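Local coordinates for protein TrwC (Escherichia coli, PDB 4PCB) that nicks and religates one plasmid DNA strand at the origin of transfer during conjugation, this piece being its relaxase domain and the rest probably a helicase, at a contact of chain A with DNA. Coordinates in Å, arbitrary orientation; residue numbers count along the deposited sequence, not the author numbering.

Contact 1: a contact of chain A with DNA. Residues 71-75, 128. With nucleotides of chain B.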
# COMPACT_ATOMS: atom_id res chain seq x y z
N ARG A 71 -5.37 19.69 -13.29
CA ARG A 71 -5.21 18.78 -14.42
C ARG A 71 -6.22 19.16 -15.52
O ARG A 71 -6.82 18.31 -16.16
CB ARG A 71 -5.39 17.32 -13.95
CG ARG A 71 -4.62 16.97 -12.64
CD ARG A 71 -4.46 15.45 -12.37
NE ARG A 71 -5.70 14.68 -12.29
CZ ARG A 71 -6.43 14.49 -11.19
NH1 ARG A 71 -6.07 15.02 -10.02
NH2 ARG A 71 -7.53 13.74 -11.26
N SER A 72 -6.41 20.47 -15.70
CA SER A 72 -7.25 20.99 -16.77
C SER A 72 -6.56 20.79 -18.11
O SER A 72 -7.21 20.56 -19.13
CB SER A 72 -7.56 22.48 -16.54
OG SER A 72 -6.38 23.27 -16.49
N ALA A 73 -5.23 20.86 -18.09
CA ALA A 73 -4.42 20.80 -19.30
C ALA A 73 -4.09 19.36 -19.70
O ALA A 73 -3.10 19.10 -20.36
CB ALA A 73 -3.16 21.59 -19.14
N THR A 74 -4.93 18.43 -19.25
CA THR A 74 -4.78 17.02 -19.60
C THR A 74 -5.43 16.75 -20.95
O THR A 74 -6.50 17.27 -21.25
CB THR A 74 -5.43 16.11 -18.54
OG1 THR A 74 -4.93 16.43 -17.23
CG2 THR A 74 -5.15 14.65 -18.83
N ARG A 75 -4.77 15.95 -21.78
CA ARG A 75 -5.32 15.57 -23.10
C ARG A 75 -6.45 14.51 -23.01
O ARG A 75 -6.36 13.57 -22.20
CB ARG A 75 -4.18 15.07 -23.98
CG ARG A 75 -3.28 16.18 -24.46
CD ARG A 75 -2.07 15.60 -25.14
NE ARG A 75 -2.37 14.29 -25.71
CZ ARG A 75 -1.59 13.66 -26.58
NH1 ARG A 75 -0.47 14.23 -27.01
NH2 ARG A 75 -1.94 12.47 -27.03
N ARG A 128 6.30 20.13 -12.59
CA ARG A 128 6.91 20.84 -13.72
C ARG A 128 6.43 22.29 -13.85
O ARG A 128 5.22 22.55 -13.84
CB ARG A 128 6.60 20.12 -15.04
CG ARG A 128 6.87 18.63 -15.12
CD ARG A 128 6.15 18.03 -16.34
NE ARG A 128 5.64 16.69 -16.04
CZ ARG A 128 5.00 15.90 -16.91
NH1 ARG A 128 4.74 16.29 -18.15
NH2 ARG A 128 4.60 14.70 -16.50
P DC B 5 -6.85 16.46 -27.19
OP1 DC B 5 -6.86 14.99 -26.97
OP2 DC B 5 -7.46 17.03 -28.42
O5' DC B 5 -7.53 17.16 -25.93
C5' DC B 5 -7.49 18.59 -25.77
C4' DC B 5 -6.94 18.96 -24.41
O4' DC B 5 -5.51 19.09 -24.50
C3' DC B 5 -7.44 20.30 -23.88
O3' DC B 5 -8.62 20.11 -23.10
C2' DC B 5 -6.29 20.76 -22.99
C1' DC B 5 -5.06 20.12 -23.62
N1 DC B 5 -4.19 21.06 -24.37
C2 DC B 5 -3.46 22.00 -23.64
O2 DC B 5 -3.55 22.01 -22.41
N3 DC B 5 -2.66 22.87 -24.31
C4 DC B 5 -2.59 22.83 -25.64
N4 DC B 5 -1.80 23.72 -26.25
C5 DC B 5 -3.34 21.89 -26.40
C6 DC B 5 -4.12 21.03 -25.74
P DG B 10 4.87 30.36 -20.66
OP1 DG B 10 5.26 31.58 -19.91
OP2 DG B 10 5.91 29.54 -21.33
O5' DG B 10 4.03 29.41 -19.69
C5' DG B 10 3.03 29.96 -18.80
C4' DG B 10 2.03 28.90 -18.42
O4' DG B 10 1.15 28.64 -19.54
C3' DG B 10 2.63 27.56 -18.01
O3' DG B 10 1.97 27.05 -16.84
C2' DG B 10 2.33 26.65 -19.20
C1' DG B 10 1.04 27.24 -19.73
N9 DG B 10 0.83 27.00 -21.16
C8 DG B 10 1.43 27.66 -22.20
N7 DG B 10 1.05 27.22 -23.37
C5 DG B 10 0.14 26.22 -23.08
C6 DG B 10 -0.62 25.38 -23.94
O6 DG B 10 -0.63 25.36 -25.18
N1 DG B 10 -1.42 24.50 -23.23
C2 DG B 10 -1.49 24.43 -21.86
N2 DG B 10 -2.33 23.51 -21.36
N3 DG B 10 -0.79 25.20 -21.04
C4 DG B 10 -0.01 26.07 -21.72
P DG B 11 2.71 25.99 -15.92
OP1 DG B 11 3.00 26.63 -14.62
OP2 DG B 11 3.81 25.38 -16.70
O5' DG B 11 1.59 24.88 -15.69
C5' DG B 11 0.38 24.89 -16.46
C4' DG B 11 -0.28 23.53 -16.47
O4' DG B 11 -0.54 23.13 -17.83
C3' DG B 11 0.54 22.40 -15.86
O3' DG B 11 -0.35 21.41 -15.34
C2' DG B 11 1.28 21.84 -17.06
C1' DG B 11 0.24 21.99 -18.16
N9 DG B 11 0.80 22.20 -19.49
C8 DG B 11 1.75 23.12 -19.85
N7 DG B 11 2.05 23.08 -21.12
C5 DG B 11 1.24 22.08 -21.63
C6 DG B 11 1.12 21.58 -22.95
O6 DG B 11 1.72 21.94 -23.97
N1 DG B 11 0.18 20.55 -23.03
C2 DG B 11 -0.55 20.07 -21.97
N2 DG B 11 -1.40 19.07 -22.24
N3 DG B 11 -0.44 20.53 -20.73
C4 DG B 11 0.46 21.52 -20.64
P DT B 12 0.22 20.18 -14.51
OP1 DT B 12 -0.57 20.07 -13.26
OP2 DT B 12 1.69 20.33 -14.44
O5' DT B 12 -0.14 18.93 -15.43
C5' DT B 12 -1.51 18.58 -15.69
C4' DT B 12 -1.61 17.74 -16.94
O4' DT B 12 -1.04 18.44 -18.06
C3' DT B 12 -0.85 16.42 -16.90
O3' DT B 12 -1.69 15.40 -16.34
C2' DT B 12 -0.57 16.13 -18.36
C1' DT B 12 -0.64 17.50 -19.05
N1 DT B 12 0.64 17.95 -19.62
C2 DT B 12 0.92 17.63 -20.93
O2 DT B 12 0.16 16.99 -21.63
N3 DT B 12 2.13 18.09 -21.39
C4 DT B 12 3.06 18.82 -20.68
O4 DT B 12 4.11 19.17 -21.23
C5 DT B 12 2.71 19.12 -19.32
C7 DT B 12 3.66 19.92 -18.48
C6 DT B 12 1.53 18.68 -18.86
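The loop carrying Ala73 enters the minor groove of the paired stem of oriT DNA, while Arg128 of strand 126-131 approaches the same duplex from another side, an instance of groove reading by a backbone group. The carbonyl oxygen Ala73 O accepts a hydrogen bond from the exocyclic amine N2 of DG11 at 2.5 Å, the donor lying nearly along the C=O axis (162°). Ala73 O also lies 3.0 Å from DG11 N3, a clash of two acceptors that probably weakens the carbonyl's hold or reflects model error. Beside it, Ala73 CB packs on the sugar carbon C1' of DG11 at 3.6 Å. Thr74 braces the turn: its hydroxyl OG1 donates to Arg71 O at 2.9 Å from above the carbonyl plane. Arg75 CG rests 3.7 Å from the ring oxygen O4' of DC5. Arg128 passes its CD 3.8 Å from the methyl C7 of DT12 and, bending at chi3 (-143°), sets NH1 over the thymine face, 4.1 Å from the ring centroid, as a cation-pi contact on the side away from DG11. The Ala73 loop joins helix 52-60 to strand 81-89, and Arg128 belongs to the first strand of a beta-hairpin that follows helix 104-122.

Contact 2: a contact of chain A with DNA. Residues 92, 153-154, 157, 159, 235-236, 239. With nucleotides of chain B.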
# COMPACT_ATOMS: atom_id res chain seq x y z
N LYS A 92 3.60 -12.48 6.01
CA LYS A 92 2.51 -13.23 6.60
C LYS A 92 2.60 -13.38 8.12
O LYS A 92 1.65 -13.05 8.83
CB LYS A 92 2.45 -14.62 5.98
CG LYS A 92 1.21 -15.45 6.35
CD LYS A 92 -0.09 -14.74 6.05
CE LYS A 92 -0.30 -14.57 4.59
NZ LYS A 92 -1.48 -13.71 4.33
N SER A 153 -7.30 -10.41 2.84
CA SER A 153 -7.01 -10.53 1.41
C SER A 153 -8.18 -11.21 0.70
O SER A 153 -9.23 -11.43 1.28
CB SER A 153 -5.72 -11.31 1.17
OG SER A 153 -5.44 -11.40 -0.21
N ARG A 154 -7.98 -11.55 -0.57
CA ARG A 154 -9.03 -12.15 -1.38
C ARG A 154 -9.53 -13.47 -0.82
O ARG A 154 -10.73 -13.75 -0.84
CB ARG A 154 -8.56 -12.32 -2.83
CG ARG A 154 -9.39 -13.29 -3.66
CD ARG A 154 -9.79 -12.68 -5.00
NE ARG A 154 -11.09 -12.02 -4.92
CZ ARG A 154 -11.58 -11.24 -5.87
NH1 ARG A 154 -12.78 -10.68 -5.72
NH2 ARG A 154 -10.89 -11.00 -6.98
N ASP A 157 -7.23 -14.35 4.06
CA ASP A 157 -6.17 -14.74 4.95
C ASP A 157 -5.76 -13.50 5.72
O ASP A 157 -5.78 -12.40 5.16
CB ASP A 157 -4.97 -15.26 4.16
CG ASP A 157 -5.23 -16.60 3.52
OD1 ASP A 157 -5.50 -17.57 4.25
OD2 ASP A 157 -5.15 -16.68 2.27
N GLN A 159 -4.06 -10.67 6.27
CA GLN A 159 -3.10 -9.99 5.41
C GLN A 159 -3.08 -8.49 5.66
O GLN A 159 -3.84 -7.74 5.05
CB GLN A 159 -3.40 -10.27 3.94
CG GLN A 159 -2.46 -9.57 2.98
CD GLN A 159 -1.04 -10.10 3.05
OE1 GLN A 159 -0.71 -10.88 3.93
NE2 GLN A 159 -0.21 -9.68 2.11
N ARG A 235 -3.80 -17.62 -0.81
CA ARG A 235 -3.79 -16.76 -1.98
C ARG A 235 -2.50 -16.95 -2.76
O ARG A 235 -2.43 -16.66 -3.95
CB ARG A 235 -3.97 -15.30 -1.58
CG ARG A 235 -4.16 -14.36 -2.75
CD ARG A 235 -5.56 -14.44 -3.32
NE ARG A 235 -5.74 -13.54 -4.45
CZ ARG A 235 -5.41 -13.85 -5.70
NH1 ARG A 235 -4.88 -15.03 -5.98
NH2 ARG A 235 -5.60 -12.97 -6.68
N THR A 236 -1.48 -17.44 -2.07
CA THR A 236 -0.20 -17.73 -2.70
C THR A 236 -0.21 -19.14 -3.30
O THR A 236 0.44 -19.39 -4.32
CB THR A 236 0.97 -17.59 -1.71
OG1 THR A 236 0.55 -16.78 -0.60
CG2 THR A 236 2.16 -16.94 -2.38
N ILE A 239 -1.75 -18.71 -6.48
CA ILE A 239 -0.83 -18.14 -7.46
C ILE A 239 0.17 -19.19 -7.94
O ILE A 239 0.43 -19.31 -9.13
CB ILE A 239 -0.03 -16.90 -6.92
CG1 ILE A 239 -0.88 -15.63 -6.91
CG2 ILE A 239 1.16 -16.59 -7.80
CD1 ILE A 239 -1.23 -15.05 -5.59
P DT B 21 6.07 -15.50 1.26
OP1 DT B 21 6.47 -15.67 2.68
OP2 DT B 21 6.33 -16.59 0.28
O5' DT B 21 4.51 -15.15 1.23
C5' DT B 21 3.62 -15.68 2.24
C4' DT B 21 2.51 -14.70 2.51
O4' DT B 21 3.06 -13.47 3.04
C3' DT B 21 1.69 -14.29 1.29
O3' DT B 21 0.35 -14.02 1.68
C2' DT B 21 2.36 -12.99 0.86
C1' DT B 21 2.68 -12.38 2.21
N1 DT B 21 3.78 -11.39 2.20
C2 DT B 21 3.46 -10.09 1.90
O2 DT B 21 2.33 -9.72 1.64
N3 DT B 21 4.53 -9.22 1.92
C4 DT B 21 5.85 -9.52 2.21
O4 DT B 21 6.70 -8.64 2.19
C5 DT B 21 6.11 -10.91 2.52
C7 DT B 21 7.51 -11.33 2.83
C6 DT B 21 5.08 -11.76 2.49
P DT B 22 -0.86 -14.44 0.73
OP1 DT B 22 -2.11 -14.32 1.51
OP2 DT B 22 -0.51 -15.73 0.10
O5' DT B 22 -0.85 -13.30 -0.39
C5' DT B 22 -1.62 -12.10 -0.22
C4' DT B 22 -1.44 -11.17 -1.40
O4' DT B 22 -0.18 -11.41 -2.04
C3' DT B 22 -2.51 -11.30 -2.49
O3' DT B 22 -3.36 -10.15 -2.53
C2' DT B 22 -1.72 -11.42 -3.78
C1' DT B 22 -0.31 -11.00 -3.39
N1 DT B 22 0.77 -11.63 -4.18
C2 DT B 22 1.10 -11.03 -5.37
O2 DT B 22 0.55 -10.02 -5.79
N3 DT B 22 2.10 -11.66 -6.07
C4 DT B 22 2.78 -12.80 -5.70
O4 DT B 22 3.66 -13.25 -6.43
C5 DT B 22 2.38 -13.38 -4.44
C7 DT B 22 3.06 -14.62 -3.95
C6 DT B 22 1.40 -12.77 -3.75
P DG B 23 -4.61 -10.13 -3.52
OP1 DG B 23 -5.45 -11.31 -3.22
OP2 DG B 23 -4.10 -9.92 -4.89
O5' DG B 23 -5.40 -8.81 -3.09
C5' DG B 23 -5.42 -7.65 -3.94
C4' DG B 23 -5.11 -6.42 -3.12
O4' DG B 23 -3.85 -6.61 -2.43
C3' DG B 23 -4.94 -5.14 -3.94
O3' DG B 23 -6.18 -4.42 -4.02
C2' DG B 23 -3.91 -4.36 -3.12
C1' DG B 23 -3.01 -5.48 -2.62
N9 DG B 23 -1.96 -5.85 -3.55
C8 DG B 23 -1.85 -5.47 -4.87
N7 DG B 23 -0.80 -5.96 -5.46
C5 DG B 23 -0.16 -6.70 -4.47
C6 DG B 23 1.03 -7.46 -4.53
O6 DG B 23 1.80 -7.63 -5.48
N1 DG B 23 1.31 -8.06 -3.30
C2 DG B 23 0.54 -7.94 -2.17
N2 DG B 23 0.98 -8.59 -1.09
N3 DG B 23 -0.58 -7.24 -2.11
C4 DG B 23 -0.87 -6.65 -3.29
O HOH W 1 5.85 -14.10 4.58
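Gln159 and Lys92 meet the unpaired DNA strand close to the metal-binding histidines of this HUH-family relaxase, Gln159 standing two positions ahead of His161, which with His163 and His150 binds the metal in this protein. The packed side is knit around Gln159. Its amide NE2 donates to the base oxygen O2 of DT21 at 2.6 Å, with the acceptor 8° out of the amide plane, while OE1 takes a 3.0 Å bond from Lys92 NZ, which comes from above the amide carbonyl plane. Lys92, folded at chi2 and chi3 (55° and 67°), runs along the DT21 sugar and also gives NZ to the phosphate oxygen OP1 of DT22 at 3.0 Å. An alanine in place of Gln159 would probably leave DT21 O2 without its donor and let the Lys92 ammonium wander from the DT22 phosphate. Arg235, from helix 234-245, joins NE to DG23 OP1 in a 2.6 Å salt bridge, tilted from the guanidinium plane. That oxygen is also bonded by Ser153 OG at 3.0 Å. Ile239 lays its CD1 methyl against DT22 C6 at 3.9 Å, an apolar contact on the thymine. Thr236 is modelled too close to the DT22 phosphate for its contact to be trusted. Towards the loose side, Arg154 offers little beyond its CB, and a water, 3.1 Å from Lys92 N, links that amide to DT21 OP1.

Contact 3: a contact of chain A with DNA. Residues 129-133. With nucleotides of chain B.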
# COMPACT_ATOMS: atom_id res chain seq x y z
N GLN A 129 7.35 23.22 -14.06
CA GLN A 129 6.95 24.61 -14.28
C GLN A 129 7.52 25.16 -15.59
O GLN A 129 8.73 25.15 -15.81
CB GLN A 129 7.41 25.51 -13.13
CG GLN A 129 6.66 26.84 -13.07
CD GLN A 129 7.06 27.69 -11.89
OE1 GLN A 129 7.95 28.54 -12.01
NE2 GLN A 129 6.44 27.47 -10.74
N LYS A 130 6.63 25.64 -16.45
CA LYS A 130 7.02 26.23 -17.73
C LYS A 130 7.22 27.72 -17.54
O LYS A 130 6.34 28.40 -16.99
CB LYS A 130 5.97 25.95 -18.82
CG LYS A 130 6.36 26.38 -20.25
CD LYS A 130 5.45 25.80 -21.35
CE LYS A 130 5.64 24.30 -21.61
NZ LYS A 130 6.95 23.93 -22.23
N ILE A 131 8.39 28.23 -17.87
CA ILE A 131 8.58 29.68 -17.85
C ILE A 131 9.17 30.12 -19.19
O ILE A 131 10.31 29.80 -19.52
CB ILE A 131 9.50 30.16 -16.69
CG1 ILE A 131 9.10 29.51 -15.36
CG2 ILE A 131 9.45 31.68 -16.56
CD1 ILE A 131 9.57 30.26 -14.13
N GLN A 132 8.36 30.86 -19.96
CA GLN A 132 8.67 31.21 -21.35
C GLN A 132 9.06 30.01 -22.23
O GLN A 132 10.15 29.99 -22.80
CB GLN A 132 9.77 32.28 -21.41
CG GLN A 132 9.69 33.30 -20.28
CD GLN A 132 11.02 33.98 -20.02
OE1 GLN A 132 11.93 33.94 -20.85
NE2 GLN A 132 11.14 34.61 -18.86
N GLY A 133 8.15 29.04 -22.31
CA GLY A 133 8.28 27.90 -23.22
C GLY A 133 9.32 26.85 -22.87
O GLY A 133 9.55 25.92 -23.66
P DG B 10 4.87 30.36 -20.66
OP1 DG B 10 5.26 31.58 -19.91
OP2 DG B 10 5.91 29.54 -21.33
O5' DG B 10 4.03 29.41 -19.69
C5' DG B 10 3.03 29.96 -18.80
C4' DG B 10 2.03 28.90 -18.42
O4' DG B 10 1.15 28.64 -19.54
C3' DG B 10 2.63 27.56 -18.01
O3' DG B 10 1.97 27.05 -16.84
C2' DG B 10 2.33 26.65 -19.20
C1' DG B 10 1.04 27.24 -19.73
N9 DG B 10 0.83 27.00 -21.16
C8 DG B 10 1.43 27.66 -22.20
N7 DG B 10 1.05 27.22 -23.37
C5 DG B 10 0.14 26.22 -23.08
C6 DG B 10 -0.62 25.38 -23.94
O6 DG B 10 -0.63 25.36 -25.18
N1 DG B 10 -1.42 24.50 -23.23
C2 DG B 10 -1.49 24.43 -21.86
N2 DG B 10 -2.33 23.51 -21.36
N3 DG B 10 -0.79 25.20 -21.04
C4 DG B 10 -0.01 26.07 -21.72
P DG B 11 2.71 25.99 -15.92
OP1 DG B 11 3.00 26.63 -14.62
OP2 DG B 11 3.81 25.38 -16.70
O5' DG B 11 1.59 24.88 -15.69
C5' DG B 11 0.38 24.89 -16.46
C4' DG B 11 -0.28 23.53 -16.47
O4' DG B 11 -0.54 23.13 -17.83
C3' DG B 11 0.54 22.40 -15.86
O3' DG B 11 -0.35 21.41 -15.34
C2' DG B 11 1.28 21.84 -17.06
C1' DG B 11 0.24 21.99 -18.16
N9 DG B 11 0.80 22.20 -19.49
C8 DG B 11 1.75 23.12 -19.85
N7 DG B 11 2.05 23.08 -21.12
C5 DG B 11 1.24 22.08 -21.63
C6 DG B 11 1.12 21.58 -22.95
O6 DG B 11 1.72 21.94 -23.97
N1 DG B 11 0.18 20.55 -23.03
C2 DG B 11 -0.55 20.07 -21.97
N2 DG B 11 -1.40 19.07 -22.24
N3 DG B 11 -0.44 20.53 -20.73
C4 DG B 11 0.46 21.52 -20.64
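Lys130 N and Gly133 N present backbone N-H groups to two successive phosphates, at the tip of the beta-hairpin formed by strands 126-131 and 134-139 of this relaxase. The peptide N-H groups probably offset part of the phosphate charge. Lys130 N donates to OP2 of DG11 at 2.8 Å (151° at H). Across the turn, Gly133 N donates to OP2 of DG10 at 2.5 Å (156° at H), and Gln132 N adds a weak bond to the other phosphate oxygen, OP1 of DG10, at 3.2 Å. Gln132 and Gly133 both have positive phi, as in a type I' hairpin turn, and this turns their N-H groups towards the one phosphate. Lys130 sends its aliphatic chain along the sugar-phosphate backbone, with CG anti to the backbone N (-173°). Its CB meets the deoxyribose carbon C2' of DG10 at 3.7 Å, and CG lies 3.4 Å from DG10 OP2. Bends at chi3 and chi4 then carry Lys130 CE to 3.8 Å from N7 of DG11, so that the chain comes at the Hoogsteen edge of this guanine, in the major groove, rather than stacking over its face. The ammonium Lys130 NZ, 5.1 Å from DG11 N7, is not bonded to it, and its charge is likely to act at longer range on the phosphates and the guanine edge.

Contact 1 and contact 3 are neighbours, their C-alpha centres about 14 Å apart, and they share strand 126-131 and the nucleotides DG10 and DG11. One works from the minor groove and from a base face, the other from the phosphates and the major-groove side, so the paired stem is held from several sides by a loop and a hairpin. Contact 2 lies about 38 Å from contact 1 and about 48 Å from contact 3, and handles unpaired nucleotides near the catalytic motif. Within one protein chain, stem recognition thus seems separated from positioning of the strand for cleavage, with the stem probably setting the register.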